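Long-range contacts in metazoan TIR-STING fusion (Crassostrea gigas, PDB 6WT6), which joins a TIR domain to a STING ligand-binding domain in a single polypeptide, and is modelled as a two-chain assembly: residues L216-P221 and A276-G281; F220-R225 and E301-S306; C224-S229 and G281-M286. All coordinates share one frame; numbering follows the deposited sequence.

Interaction 1: residues L216-P221 and A276-G281; sequences LFLFFP and AGEYIG
The Phe219 ring presents its edge to strand 276-279: the CA of Gly277 and the N of Glu278 lie at its rim, near the ring plane, with CE2 4.0 Å from Gly277 CA. Because Gly277 has no side chain, the ring can settle against its backbone. Phe217 likewise meets the carbonyl O of Ala276 edge-on, and the edge of Tyr279 receives Pro221, whose CD lies 3.9 Å from Tyr279 CD1, the two side chains crossing at about a right angle. Helix 341-356 packs on Phe217 and Phe219. Leu216, Leu218 and Glu278 project from the other side of the sheet. There Glu278 CG occupies the crowded position between backbone N and carbonyl carbon (chi1 62°), which sets the chain beside Leu218, CG 4.0 Å from Leu218 CD2, and OE2 is hydrogen-bonded to Tyr187 of helix 176-204. The extended Ile280 chain reaches over and its CG1 touches Leu218 CB at 3.6 Å. A parallel ladder joins the strands: Phe217 N to Ala276 O (2.9 Å), Glu278 N to Phe217 O (3.2 Å), Phe219 N to Glu278 O (2.9 Å) and Ile280 N to Phe219 O (3.1 Å). The chemistry is that of an inner strand: 212-221 runs between 272-279 and 327-332 in the mixed sheet of the STING ligand-binding domain, with four main-chain bonds across this pair, more from Leu216, Leu218 and Phe220 to residues 326-330, and mostly apolar side chains on both faces.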
ATOM      1  N   LEU A 216     -10.691 -15.221 -15.890  1.00 31.57           N
ATOM      2  CA  LEU A 216     -10.277 -13.913 -16.375  1.00 26.26           C
ATOM      3  C   LEU A 216      -8.756 -13.839 -16.306  1.00 29.27           C
ATOM      4  O   LEU A 216      -8.173 -13.966 -15.224  1.00 30.50           O
ATOM      5  CB  LEU A 216     -10.909 -12.804 -15.535  1.00 26.38           C
ATOM      6  CG  LEU A 216     -10.473 -11.374 -15.861  1.00 23.88           C
ATOM      7  CD1 LEU A 216     -10.883 -11.000 -17.279  1.00 19.37           C
ATOM      8  CD2 LEU A 216     -11.043 -10.391 -14.849  1.00 20.99           C
ATOM      9  N   PHE A 217      -8.116 -13.652 -17.455  1.00 29.47           N
ATOM     10  CA  PHE A 217      -6.661 -13.600 -17.521  1.00 27.49           C
ATOM     11  C   PHE A 217      -6.197 -12.170 -17.277  1.00 21.96           C
ATOM     12  O   PHE A 217      -6.597 -11.248 -17.997  1.00 21.65           O
ATOM     13  CB  PHE A 217      -6.163 -14.133 -18.864  1.00 29.29           C
ATOM     14  CG  PHE A 217      -6.295 -15.622 -18.999  1.00 32.51           C
ATOM     15  CD1 PHE A 217      -5.197 -16.448 -18.819  1.00 32.02           C
ATOM     16  CD2 PHE A 217      -7.525 -16.201 -19.268  1.00 34.82           C
ATOM     17  CE1 PHE A 217      -5.317 -17.818 -18.926  1.00 32.84           C
ATOM     18  CE2 PHE A 217      -7.654 -17.574 -19.375  1.00 35.15           C
ATOM     19  CZ  PHE A 217      -6.547 -18.384 -19.206  1.00 35.89           C
ATOM     20  N   LEU A 218      -5.375 -11.986 -16.249  1.00 20.20           N
ATOM     21  CA  LEU A 218      -4.892 -10.678 -15.828  1.00 19.95           C
ATOM     22  C   LEU A 218      -3.422 -10.566 -16.206  1.00 23.44           C
ATOM     23  O   LEU A 218      -2.598 -11.372 -15.758  1.00 26.00           O
ATOM     24  CB  LEU A 218      -5.081 -10.486 -14.324  1.00 19.54           C
ATOM     25  CG  LEU A 218      -6.508 -10.599 -13.789  1.00 17.57           C
ATOM     26  CD1 LEU A 218      -6.480 -10.704 -12.278  1.00 15.13           C
ATOM     27  CD2 LEU A 218      -7.349  -9.405 -14.242  1.00 19.89           C
ATOM     28  N   PHE A 219      -3.096  -9.573 -17.025  1.00 24.20           N
ATOM     29  CA  PHE A 219      -1.780  -9.483 -17.640  1.00 23.10           C
ATOM     30  C   PHE A 219      -0.872  -8.578 -16.822  1.00 22.90           C
ATOM     31  O   PHE A 219      -1.256  -7.461 -16.457  1.00 21.12           O
ATOM     32  CB  PHE A 219      -1.895  -9.001 -19.086  1.00 27.79           C
ATOM     33  CG  PHE A 219      -2.511 -10.023 -19.996  1.00 31.06           C
ATOM     34  CD1 PHE A 219      -1.722 -10.972 -20.627  1.00 32.28           C
ATOM     35  CD2 PHE A 219      -3.883 -10.067 -20.185  1.00 31.61           C
ATOM     36  CE1 PHE A 219      -2.291 -11.927 -21.450  1.00 34.87           C
ATOM     37  CE2 PHE A 219      -4.454 -11.020 -21.008  1.00 31.83           C
ATOM     38  CZ  PHE A 219      -3.658 -11.952 -21.639  1.00 31.22           C
ATOM     39  N   PHE A 220       0.333  -9.072 -16.547  1.00 24.16           N
ATOM     40  CA  PHE A 220       1.285  -8.445 -15.631  1.00 22.80           C
ATOM     41  C   PHE A 220       2.624  -8.366 -16.355  1.00 21.49           C
ATOM     42  O   PHE A 220       3.506  -9.211 -16.148  1.00 19.84           O
ATOM     43  CB  PHE A 220       1.378  -9.253 -14.331  1.00 21.63           C
ATOM     44  CG  PHE A 220       2.027  -8.525 -13.178  1.00 21.17           C
ATOM     45  CD1 PHE A 220       3.100  -7.664 -13.372  1.00 25.85           C
ATOM     46  CD2 PHE A 220       1.566  -8.726 -11.886  1.00 16.49           C
ATOM     47  CE1 PHE A 220       3.688  -7.011 -12.302  1.00 23.76           C
ATOM     48  CE2 PHE A 220       2.150  -8.080 -10.813  1.00 18.30           C
ATOM     49  CZ  PHE A 220       3.212  -7.218 -11.021  1.00 20.10           C
ATOM     50  N   PRO A 221       2.805  -7.371 -17.223  1.00 17.88           N
ATOM     51  CA  PRO A 221       4.115  -7.179 -17.857  1.00 21.22           C
ATOM     52  C   PRO A 221       5.160  -6.776 -16.828  1.00 23.32           C
ATOM     53  O   PRO A 221       4.893  -5.974 -15.931  1.00 21.64           O
ATOM     54  CB  PRO A 221       3.859  -6.055 -18.866  1.00 13.66           C
ATOM     55  CG  PRO A 221       2.692  -5.306 -18.295  1.00 13.59           C
ATOM     56  CD  PRO A 221       1.829  -6.353 -17.647  1.00 16.65           C
ATOM     57  N   ALA A 276     -11.308 -13.915 -21.887  1.00 29.37           N
ATOM     58  CA  ALA A 276     -11.481 -12.602 -21.285  1.00 29.90           C
ATOM     59  C   ALA A 276     -10.155 -12.179 -20.675  1.00 28.26           C
ATOM     60  O   ALA A 276      -9.543 -12.939 -19.919  1.00 26.41           O
ATOM     61  CB  ALA A 276     -12.577 -12.625 -20.224  1.00 31.92           C
ATOM     62  N   GLY A 277      -9.699 -10.985 -21.008  1.00 23.58           N
ATOM     63  CA  GLY A 277      -8.383 -10.555 -20.575  1.00 24.87           C
ATOM     64  C   GLY A 277      -8.287  -9.052 -20.438  1.00 25.26           C
ATOM     65  O   GLY A 277      -8.979  -8.293 -21.128  1.00 28.27           O
ATOM     66  N   GLU A 278      -7.405  -8.623 -19.541  1.00 20.15           N
ATOM     67  CA  GLU A 278      -7.124  -7.210 -19.346  1.00 22.41           C
ATOM     68  C   GLU A 278      -5.828  -7.085 -18.561  1.00 24.89           C
ATOM     69  O   GLU A 278      -5.349  -8.048 -17.957  1.00 25.07           O
ATOM     70  CB  GLU A 278      -8.274  -6.507 -18.620  1.00 24.85           C
ATOM     71  CG  GLU A 278      -8.526  -7.041 -17.216  1.00 25.89           C
ATOM     72  CD  GLU A 278      -9.857  -6.583 -16.647  1.00 30.53           C
ATOM     73  OE1 GLU A 278     -10.826  -6.477 -17.426  1.00 30.91           O
ATOM     74  OE2 GLU A 278      -9.931  -6.325 -15.425  1.00 29.75           O
ATOM     75  N   TYR A 279      -5.257  -5.885 -18.592  1.00 26.83           N
ATOM     76  CA  TYR A 279      -4.109  -5.590 -17.751  1.00 23.99           C
ATOM     77  C   TYR A 279      -4.548  -5.410 -16.302  1.00 26.48           C
ATOM     78  O   TYR A 279      -5.680  -5.013 -16.018  1.00 24.86           O
ATOM     79  CB  TYR A 279      -3.399  -4.320 -18.231  1.00 23.34           C
ATOM     80  CG  TYR A 279      -2.600  -4.465 -19.512  1.00 21.92           C
ATOM     81  CD1 TYR A 279      -1.324  -5.009 -19.499  1.00 17.72           C
ATOM     82  CD2 TYR A 279      -3.114  -4.029 -20.726  1.00 23.32           C
ATOM     83  CE1 TYR A 279      -0.589  -5.133 -20.658  1.00 24.77           C
ATOM     84  CE2 TYR A 279      -2.387  -4.152 -21.894  1.00 28.61           C
ATOM     85  CZ  TYR A 279      -1.124  -4.701 -21.855  1.00 27.31           C
ATOM     86  OH  TYR A 279      -0.393  -4.820 -23.013  1.00 25.87           O
ATOM     87  N   ILE A 280      -3.639  -5.723 -15.381  1.00 32.32           N
ATOM     88  CA  ILE A 280      -3.768  -5.301 -13.987  1.00 32.05           C
ATOM     89  C   ILE A 280      -3.377  -3.826 -13.955  1.00 34.66           C
ATOM     90  O   ILE A 280      -2.191  -3.488 -13.930  1.00 31.16           O
ATOM     91  CB  ILE A 280      -2.895  -6.139 -13.049  1.00 30.11           C
ATOM     92  CG1 ILE A 280      -3.198  -7.626 -13.222  1.00 23.16           C
ATOM     93  CG2 ILE A 280      -3.109  -5.710 -11.605  1.00 30.38           C
ATOM     94  CD1 ILE A 280      -2.420  -8.521 -12.282  1.00 17.18           C
ATOM     95  N   GLY A 281      -4.377  -2.939 -13.969  1.00 32.51           N
ATOM     96  CA  GLY A 281      -4.108  -1.527 -14.195  1.00 26.68           C
ATOM     97  C   GLY A 281      -3.290  -0.868 -13.101  1.00 29.67           C
ATOM     98  O   GLY A 281      -2.587   0.114 -13.357  1.00 31.12           O
TER

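Interaction 2: residues F220-R225 and E301-S306; sequences FPQSCR and EKYVQS
Lys302 leaves its helix with CG anti to the backbone N (chi1 -175°), runs straight to CD, then bends at chi3 (74°), which swings the ammonium group onto the turn opposite. Gln222 also has CG anti to its backbone N, but its chain stays extended and lies across the ring of Tyr303. The NZ of Lys302 donates to the carbonyl O of Ser223 at 2.9 Å, approaching from above the carbonyl plane at a C=O...N angle of 118°, and it forms a salt bridge with Glu290 as well; the lysine thus links the turn to helix 284-291. On Tyr303, NE2 of Gln222 sits over one face, offset toward the rim, while the carbonyl O of Gln222 approaches the edge, 3.5 Å from CE1. A water donates to that same Gln222 O (3.0 Å) and, over a short 2.5 Å, to Ser306 OG, bridging turn and helix. Ser306 CB touches both Cys224 SG (4.0 Å) and the edge of the Phe220 ring (CZ 3.6 Å).

The turn itself is type I, closed by Cys224 N donating to Pro221 O at 2.8 Å. It runs on into an ST turn in which Ser223 OG accepts from Arg225 N; the same oxygen takes Arg225 NE in the guanidinium plane and is hydrogen-bonded to Asp334.

The contact seats the end of strand 212-221 against helix 299-319. Strand 327-332 flanks it at Phe220 and Gln222, Met286 of helix 284-291 packs against Lys302 and Ser306, and Tyr303 continues outward to Phe103 of the second subunit.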
ATOM      1  N   PHE A 220       0.333  -9.072 -16.547  1.00 24.16           N
ATOM      2  CA  PHE A 220       1.285  -8.445 -15.631  1.00 22.80           C
ATOM      3  C   PHE A 220       2.624  -8.366 -16.355  1.00 21.49           C
ATOM      4  O   PHE A 220       3.506  -9.211 -16.148  1.00 19.84           O
ATOM      5  CB  PHE A 220       1.378  -9.253 -14.331  1.00 21.63           C
ATOM      6  CG  PHE A 220       2.027  -8.525 -13.178  1.00 21.17           C
ATOM      7  CD1 PHE A 220       3.100  -7.664 -13.372  1.00 25.85           C
ATOM      8  CD2 PHE A 220       1.566  -8.726 -11.886  1.00 16.49           C
ATOM      9  CE1 PHE A 220       3.688  -7.011 -12.302  1.00 23.76           C
ATOM     10  CE2 PHE A 220       2.150  -8.080 -10.813  1.00 18.30           C
ATOM     11  CZ  PHE A 220       3.212  -7.218 -11.021  1.00 20.10           C
ATOM     12  N   PRO A 221       2.805  -7.371 -17.223  1.00 17.88           N
ATOM     13  CA  PRO A 221       4.115  -7.179 -17.857  1.00 21.22           C
ATOM     14  C   PRO A 221       5.160  -6.776 -16.828  1.00 23.32           C
ATOM     15  O   PRO A 221       4.893  -5.974 -15.931  1.00 21.64           O
ATOM     16  CB  PRO A 221       3.859  -6.055 -18.866  1.00 13.66           C
ATOM     17  CG  PRO A 221       2.692  -5.306 -18.295  1.00 13.59           C
ATOM     18  CD  PRO A 221       1.829  -6.353 -17.647  1.00 16.65           C
ATOM     19  N   GLN A 222       6.368  -7.335 -16.973  1.00 24.50           N
ATOM     20  CA  GLN A 222       7.411  -7.096 -15.979  1.00 24.80           C
ATOM     21  C   GLN A 222       7.786  -5.623 -15.887  1.00 23.54           C
ATOM     22  O   GLN A 222       8.161  -5.144 -14.812  1.00 28.04           O
ATOM     23  CB  GLN A 222       8.652  -7.931 -16.299  1.00 28.29           C
ATOM     24  CG  GLN A 222       9.777  -7.761 -15.289  1.00 30.38           C
ATOM     25  CD  GLN A 222      10.966  -8.650 -15.581  1.00 33.98           C
ATOM     26  OE1 GLN A 222      10.962  -9.412 -16.545  1.00 37.74           O
ATOM     27  NE2 GLN A 222      11.994  -8.557 -14.748  1.00 33.93           N
ATOM     28  N   SER A 223       7.708  -4.888 -16.996  1.00 23.36           N
ATOM     29  CA  SER A 223       8.024  -3.466 -16.933  1.00 21.88           C
ATOM     30  C   SER A 223       6.938  -2.664 -16.235  1.00 20.19           C
ATOM     31  O   SER A 223       7.160  -1.481 -15.949  1.00 23.53           O
ATOM     32  CB  SER A 223       8.240  -2.902 -18.334  1.00 18.42           C
ATOM     33  OG  SER A 223       6.995  -2.701 -18.982  1.00 23.93           O
ATOM     34  N   CYS A 224       5.781  -3.278 -15.973  1.00 16.92           N
ATOM     35  CA  CYS A 224       4.586  -2.667 -15.394  1.00 18.67           C
ATOM     36  C   CYS A 224       3.938  -1.646 -16.321  1.00 20.87           C
ATOM     37  O   CYS A 224       2.999  -0.956 -15.903  1.00 27.06           O
ATOM     38  CB  CYS A 224       4.880  -2.029 -14.032  1.00 15.51           C
ATOM     39  SG  CYS A 224       5.587  -3.203 -12.853  1.00 22.41           S
ATOM     40  N   ARG A 225       4.411  -1.526 -17.562  1.00 17.42           N
ATOM     41  CA  ARG A 225       3.764  -0.661 -18.539  1.00 24.67           C
ATOM     42  C   ARG A 225       2.483  -1.317 -19.028  1.00 26.80           C
ATOM     43  O   ARG A 225       2.516  -2.398 -19.624  1.00 22.21           O
ATOM     44  CB  ARG A 225       4.692  -0.390 -19.720  1.00 34.68           C
ATOM     45  CG  ARG A 225       5.772   0.622 -19.455  1.00 42.71           C
ATOM     46  CD  ARG A 225       6.676   0.795 -20.667  1.00 43.92           C
ATOM     47  NE  ARG A 225       7.303  -0.461 -21.068  1.00 45.93           N
ATOM     48  CZ  ARG A 225       8.003  -0.621 -22.187  1.00 52.41           C
ATOM     49  NH1 ARG A 225       8.168   0.401 -23.018  1.00 48.37           N
ATOM     50  NH2 ARG A 225       8.536  -1.802 -22.477  1.00 56.86           N
ATOM     51  N   GLU A 301      13.787  -1.697  -7.385  1.00 25.04           N
ATOM     52  CA  GLU A 301      12.653  -1.657  -6.468  1.00 24.72           C
ATOM     53  C   GLU A 301      11.338  -1.849  -7.206  1.00 29.00           C
ATOM     54  O   GLU A 301      10.388  -2.399  -6.637  1.00 26.18           O
ATOM     55  CB  GLU A 301      12.628  -0.340  -5.691  1.00 26.20           C
ATOM     56  CG  GLU A 301      13.903  -0.031  -4.944  1.00 36.23           C
ATOM     57  CD  GLU A 301      14.792   0.922  -5.712  1.00 43.58           C
ATOM     58  OE1 GLU A 301      14.414   2.110  -5.859  1.00 44.57           O
ATOM     59  OE2 GLU A 301      15.857   0.466  -6.181  1.00 40.77           O
ATOM     60  N   LYS A 302      11.260  -1.410  -8.466  1.00 26.32           N
ATOM     61  CA  LYS A 302      10.053  -1.662  -9.245  1.00 25.32           C
ATOM     62  C   LYS A 302       9.784  -3.159  -9.353  1.00 22.25           C
ATOM     63  O   LYS A 302       8.635  -3.601  -9.236  1.00 18.82           O
ATOM     64  CB  LYS A 302      10.173  -1.030 -10.633  1.00 22.01           C
ATOM     65  CG  LYS A 302       8.902  -1.161 -11.459  1.00 21.69           C
ATOM     66  CD  LYS A 302       9.010  -0.504 -12.822  1.00 17.78           C
ATOM     67  CE  LYS A 302       9.878  -1.315 -13.769  1.00 20.89           C
ATOM     68  NZ  LYS A 302       9.836  -0.765 -15.155  1.00 24.21           N
ATOM     69  N   TYR A 303      10.836  -3.955  -9.549  1.00 24.06           N
ATOM     70  CA  TYR A 303      10.665  -5.402  -9.623  1.00 24.45           C
ATOM     71  C   TYR A 303      10.317  -5.991  -8.261  1.00 28.54           C
ATOM     72  O   TYR A 303       9.439  -6.854  -8.159  1.00 27.22           O
ATOM     73  CB  TYR A 303      11.931  -6.051 -10.180  1.00 22.26           C
ATOM     74  CG  TYR A 303      12.251  -5.658 -11.604  1.00 21.74           C
ATOM     75  CD1 TYR A 303      11.239  -5.353 -12.503  1.00 19.52           C
ATOM     76  CD2 TYR A 303      13.564  -5.594 -12.049  1.00 24.36           C
ATOM     77  CE1 TYR A 303      11.522  -4.997 -13.803  1.00 21.47           C
ATOM     78  CE2 TYR A 303      13.858  -5.236 -13.354  1.00 28.50           C
ATOM     79  CZ  TYR A 303      12.831  -4.938 -14.224  1.00 25.72           C
ATOM     80  OH  TYR A 303      13.106  -4.583 -15.522  1.00 26.86           O
ATOM     81  N   VAL A 304      10.993  -5.534  -7.204  1.00 28.28           N
ATOM     82  CA  VAL A 304      10.741  -6.067  -5.866  1.00 29.92           C
ATOM     83  C   VAL A 304       9.328  -5.723  -5.409  1.00 27.88           C
ATOM     84  O   VAL A 304       8.582  -6.592  -4.935  1.00 27.13           O
ATOM     85  CB  VAL A 304      11.798  -5.549  -4.875  1.00 26.75           C
ATOM     86  CG1 VAL A 304      11.364  -5.832  -3.444  1.00 22.88           C
ATOM     87  CG2 VAL A 304      13.149  -6.187  -5.165  1.00 22.06           C
ATOM     88  N   GLN A 305       8.945  -4.448  -5.538  1.00 22.82           N
ATOM     89  CA  GLN A 305       7.595  -4.025  -5.172  1.00 18.18           C
ATOM     90  C   GLN A 305       6.538  -4.807  -5.944  1.00 27.67           C
ATOM     91  O   GLN A 305       5.525  -5.229  -5.372  1.00 27.25           O
ATOM     92  CB  GLN A 305       7.424  -2.526  -5.423  1.00 14.09           C
ATOM     93  CG  GLN A 305       8.286  -1.623  -4.548  1.00 21.39           C
ATOM     94  CD  GLN A 305       7.628  -1.252  -3.234  1.00 27.87           C
ATOM     95  OE1 GLN A 305       6.643  -1.864  -2.820  1.00 28.48           O
ATOM     96  NE2 GLN A 305       8.168  -0.233  -2.574  1.00 31.26           N
ATOM     97  N   SER A 306       6.761  -5.023  -7.243  1.00 25.15           N
ATOM     98  CA  SER A 306       5.743  -5.675  -8.061  1.00 23.02           C
ATOM     99  C   SER A 306       5.632  -7.169  -7.766  1.00 22.03           C
ATOM    100  O   SER A 306       4.562  -7.755  -7.975  1.00 27.88           O
ATOM    101  CB  SER A 306       6.029  -5.436  -9.545  1.00 25.37           C
ATOM    102  OG  SER A 306       7.300  -5.935  -9.909  1.00 26.87           O
TER
HETATM  103  O   HOH W   1       8.022  -6.643 -12.227  1.00 23.75           O

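Interaction 3: residues C224-S229 and G281-M286; sequences CRCRDS and GVIHTM
Single side chains of the loop and the helix fit past one another where 224-229 passes residues 281-286. Ile283 supplies one bump: its CG1 stands in the crowded position between backbone N and carbonyl carbon (chi1 72°), which lifts the ethyl branch to the loop, so that CD1 comes to 4.1 Å from Cys224 CA. Cys226 supplies the other. Its side chain dips toward the helix, and the sulfur drops into a hollow bounded by Gly281 CA, Ile283 CG1 (3.7 Å from SG) and His284 CB (3.9 Å from SG). Beside the isoleucine, Cys224 lays its CB on the carbonyl O of Ile283 at 3.3 Å, and its sulfur meets the methyl tip of Met286.

His284 closes the fit along the loop. With CG anti to its backbone N, the imidazole lies alongside the chain, and Cys226 N lies near the imidazole plane and donates to ND1 at 3.0 Å in a nearly straight bond (171°). ND1 therefore carries no proton here, consistent with a neutral ring protonated at NE2. One residue back along the loop from Arg225, Cys224 O receives a CA-H...O contact from His284 CA, 3.2 Å away.

This junction joins the loop after strand 212-221 to the helix that follows strand 272-279. Tyr279 of that strand touches Cys226, while Ile283 also packs on Phe220, Pro221 and, in helix 299-319, Phe309. Met286 lies between helices 176-204 and 299-319, and Thr285 reaches Gly182 of the second subunit.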
ATOM      1  N   CYS A 224       5.781  -3.278 -15.973  1.00 16.92           N
ATOM      2  CA  CYS A 224       4.586  -2.667 -15.394  1.00 18.67           C
ATOM      3  C   CYS A 224       3.938  -1.646 -16.321  1.00 20.87           C
ATOM      4  O   CYS A 224       2.999  -0.956 -15.903  1.00 27.06           O
ATOM      5  CB  CYS A 224       4.880  -2.029 -14.032  1.00 15.51           C
ATOM      6  SG  CYS A 224       5.587  -3.203 -12.853  1.00 22.41           S
ATOM      7  N   ARG A 225       4.411  -1.526 -17.562  1.00 17.42           N
ATOM      8  CA  ARG A 225       3.764  -0.661 -18.539  1.00 24.67           C
ATOM      9  C   ARG A 225       2.483  -1.317 -19.028  1.00 26.80           C
ATOM     10  O   ARG A 225       2.516  -2.398 -19.624  1.00 22.21           O
ATOM     11  CB  ARG A 225       4.692  -0.390 -19.720  1.00 34.68           C
ATOM     12  CG  ARG A 225       5.772   0.622 -19.455  1.00 42.71           C
ATOM     13  CD  ARG A 225       6.676   0.795 -20.667  1.00 43.92           C
ATOM     14  NE  ARG A 225       7.303  -0.461 -21.068  1.00 45.93           N
ATOM     15  CZ  ARG A 225       8.003  -0.621 -22.187  1.00 52.41           C
ATOM     16  NH1 ARG A 225       8.168   0.401 -23.018  1.00 48.37           N
ATOM     17  NH2 ARG A 225       8.536  -1.802 -22.477  1.00 56.86           N
ATOM     18  N   CYS A 226       1.355  -0.666 -18.782  1.00 29.51           N
ATOM     19  CA  CYS A 226       0.074  -1.130 -19.283  1.00 30.02           C
ATOM     20  C   CYS A 226      -0.287  -0.362 -20.545  1.00 31.30           C
ATOM     21  O   CYS A 226      -0.114   0.858 -20.617  1.00 33.53           O
ATOM     22  CB  CYS A 226      -1.023  -0.965 -18.230  1.00 30.63           C
ATOM     23  SG  CYS A 226      -0.693  -1.856 -16.688  1.00 31.63           S
ATOM     24  N   ARG A 227      -0.777  -1.087 -21.541  1.00 29.55           N
ATOM     25  CA  ARG A 227      -1.255  -0.510 -22.784  1.00 29.10           C
ATOM     26  C   ARG A 227      -2.775  -0.386 -22.740  1.00 32.95           C
ATOM     27  O   ARG A 227      -3.440  -0.942 -21.864  1.00 33.25           O
ATOM     28  CB  ARG A 227      -0.789  -1.365 -23.968  1.00 25.69           C
ATOM     29  CG  ARG A 227       0.709  -1.675 -23.909  1.00 25.78           C
ATOM     30  CD  ARG A 227       1.217  -2.417 -25.123  1.00 33.54           C
ATOM     31  NE  ARG A 227       1.353  -1.529 -26.271  1.00 42.99           N
ATOM     32  CZ  ARG A 227       1.962  -1.859 -27.403  1.00 44.64           C
ATOM     33  NH1 ARG A 227       2.503  -3.062 -27.545  1.00 45.23           N
ATOM     34  NH2 ARG A 227       2.033  -0.983 -28.395  1.00 49.15           N
ATOM     35  N   ASP A 228      -3.324   0.381 -23.687  1.00 37.33           N
ATOM     36  CA  ASP A 228      -4.768   0.603 -23.695  1.00 39.77           C
ATOM     37  C   ASP A 228      -5.531  -0.697 -23.897  1.00 40.18           C
ATOM     38  O   ASP A 228      -6.636  -0.859 -23.366  1.00 43.76           O
ATOM     39  CB  ASP A 228      -5.148   1.613 -24.779  1.00 45.80           C
ATOM     40  CG  ASP A 228      -4.908   3.050 -24.353  1.00 55.55           C
ATOM     41  OD1 ASP A 228      -5.097   3.368 -23.156  1.00 57.67           O
ATOM     42  OD2 ASP A 228      -4.534   3.866 -25.221  1.00 61.13           O
ATOM     43  N   SER A 229      -4.960  -1.630 -24.654  1.00 37.45           N
ATOM     44  CA  SER A 229      -5.574  -2.926 -24.896  1.00 34.36           C
ATOM     45  C   SER A 229      -4.467  -3.957 -25.040  1.00 34.37           C
ATOM     46  O   SER A 229      -3.415  -3.661 -25.612  1.00 30.46           O
ATOM     47  CB  SER A 229      -6.449  -2.896 -26.154  1.00 35.35           C
ATOM     48  OG  SER A 229      -6.865  -4.197 -26.520  1.00 39.69           O
ATOM     49  N   GLY A 281      -4.377  -2.939 -13.969  1.00 32.51           N
ATOM     50  CA  GLY A 281      -4.108  -1.527 -14.195  1.00 26.68           C
ATOM     51  C   GLY A 281      -3.290  -0.868 -13.101  1.00 29.67           C
ATOM     52  O   GLY A 281      -2.587   0.114 -13.357  1.00 31.12           O
ATOM     53  N   VAL A 282      -3.358  -1.399 -11.877  1.00 25.27           N
ATOM     54  CA  VAL A 282      -2.697  -0.746 -10.751  1.00 23.66           C
ATOM     55  C   VAL A 282      -1.175  -0.785 -10.891  1.00 26.00           C
ATOM     56  O   VAL A 282      -0.480   0.107 -10.388  1.00 27.86           O
ATOM     57  CB  VAL A 282      -3.167  -1.378  -9.426  1.00 28.02           C
ATOM     58  CG1 VAL A 282      -2.632  -2.797  -9.276  1.00 27.59           C
ATOM     59  CG2 VAL A 282      -2.754  -0.512  -8.240  1.00 32.47           C
ATOM     60  N   ILE A 283      -0.625  -1.787 -11.584  1.00 25.98           N
ATOM     61  CA  ILE A 283       0.831  -1.889 -11.672  1.00 24.17           C
ATOM     62  C   ILE A 283       1.435  -0.744 -12.477  1.00 19.54           C
ATOM     63  O   ILE A 283       2.616  -0.429 -12.300  1.00 21.95           O
ATOM     64  CB  ILE A 283       1.267  -3.247 -12.259  1.00 23.19           C
ATOM     65  CG1 ILE A 283       0.951  -3.321 -13.754  1.00 19.78           C
ATOM     66  CG2 ILE A 283       0.600  -4.387 -11.501  1.00 27.12           C
ATOM     67  CD1 ILE A 283       1.220  -4.684 -14.375  1.00 13.50           C
ATOM     68  N   HIS A 284       0.645  -0.092 -13.336  1.00 21.11           N
ATOM     69  CA  HIS A 284       1.158   1.026 -14.124  1.00 23.29           C
ATOM     70  C   HIS A 284       1.674   2.149 -13.236  1.00 26.70           C
ATOM     71  O   HIS A 284       2.529   2.936 -13.662  1.00 31.10           O
ATOM     72  CB  HIS A 284       0.070   1.552 -15.060  1.00 23.43           C
ATOM     73  CG  HIS A 284       0.590   2.435 -16.152  1.00 24.13           C
ATOM     74  ND1 HIS A 284       1.194   1.934 -17.284  1.00 25.60           N
ATOM     75  CD2 HIS A 284       0.604   3.783 -16.280  1.00 26.10           C
ATOM     76  CE1 HIS A 284       1.554   2.936 -18.067  1.00 27.44           C
ATOM     77  NE2 HIS A 284       1.209   4.069 -17.480  1.00 26.95           N
ATOM     78  N   THR A 285       1.159   2.239 -12.008  1.00 25.31           N
ATOM     79  CA  THR A 285       1.627   3.242 -11.059  1.00 20.82           C
ATOM     80  C   THR A 285       3.115   3.082 -10.776  1.00 18.43           C
ATOM     81  O   THR A 285       3.843   4.076 -10.676  1.00 19.09           O
ATOM     82  CB  THR A 285       0.810   3.141  -9.768  1.00 21.52           C
ATOM     83  OG1 THR A 285      -0.527   3.583 -10.025  1.00 20.94           O
ATOM     84  CG2 THR A 285       1.420   3.987  -8.657  1.00 23.66           C
ATOM     85  N   MET A 286       3.588   1.837 -10.655  1.00 13.68           N
ATOM     86  CA  MET A 286       5.008   1.611 -10.405  1.00 17.83           C
ATOM     87  C   MET A 286       5.861   2.043 -11.595  1.00 19.43           C
ATOM     88  O   MET A 286       6.972   2.552 -11.412  1.00 19.32           O
ATOM     89  CB  MET A 286       5.252   0.141 -10.057  1.00 20.42           C
ATOM     90  CG  MET A 286       4.815  -0.228  -8.639  1.00 23.93           C
ATOM     91  SD  MET A 286       4.889  -1.996  -8.279  1.00 24.53           S
ATOM     92  CE  MET A 286       3.497  -2.607  -9.222  1.00 17.10           C
TER

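In the fold
After helix 176-204 the chain enters strand 212-221, where interactions 1 and 2 start, and then the loop used by interaction 3. Interaction 1 closes a 54-residue loop by bringing strand 272-279 back beside 212-221. Interaction 3 crosses it, because 224-229 comes before 276-281 has been reached and pairs with 281-286, which starts at the last residue of 276-281, the shared Gly281. Interaction 2 makes the longest closure, 75 residues, and spans the loop of interaction 3, sharing Cys224 and Arg225. Phe220 CD1 and Ile283 CD1, 3.7 Å apart, connect all three, tying the sheet to helices 284-291 and 299-319.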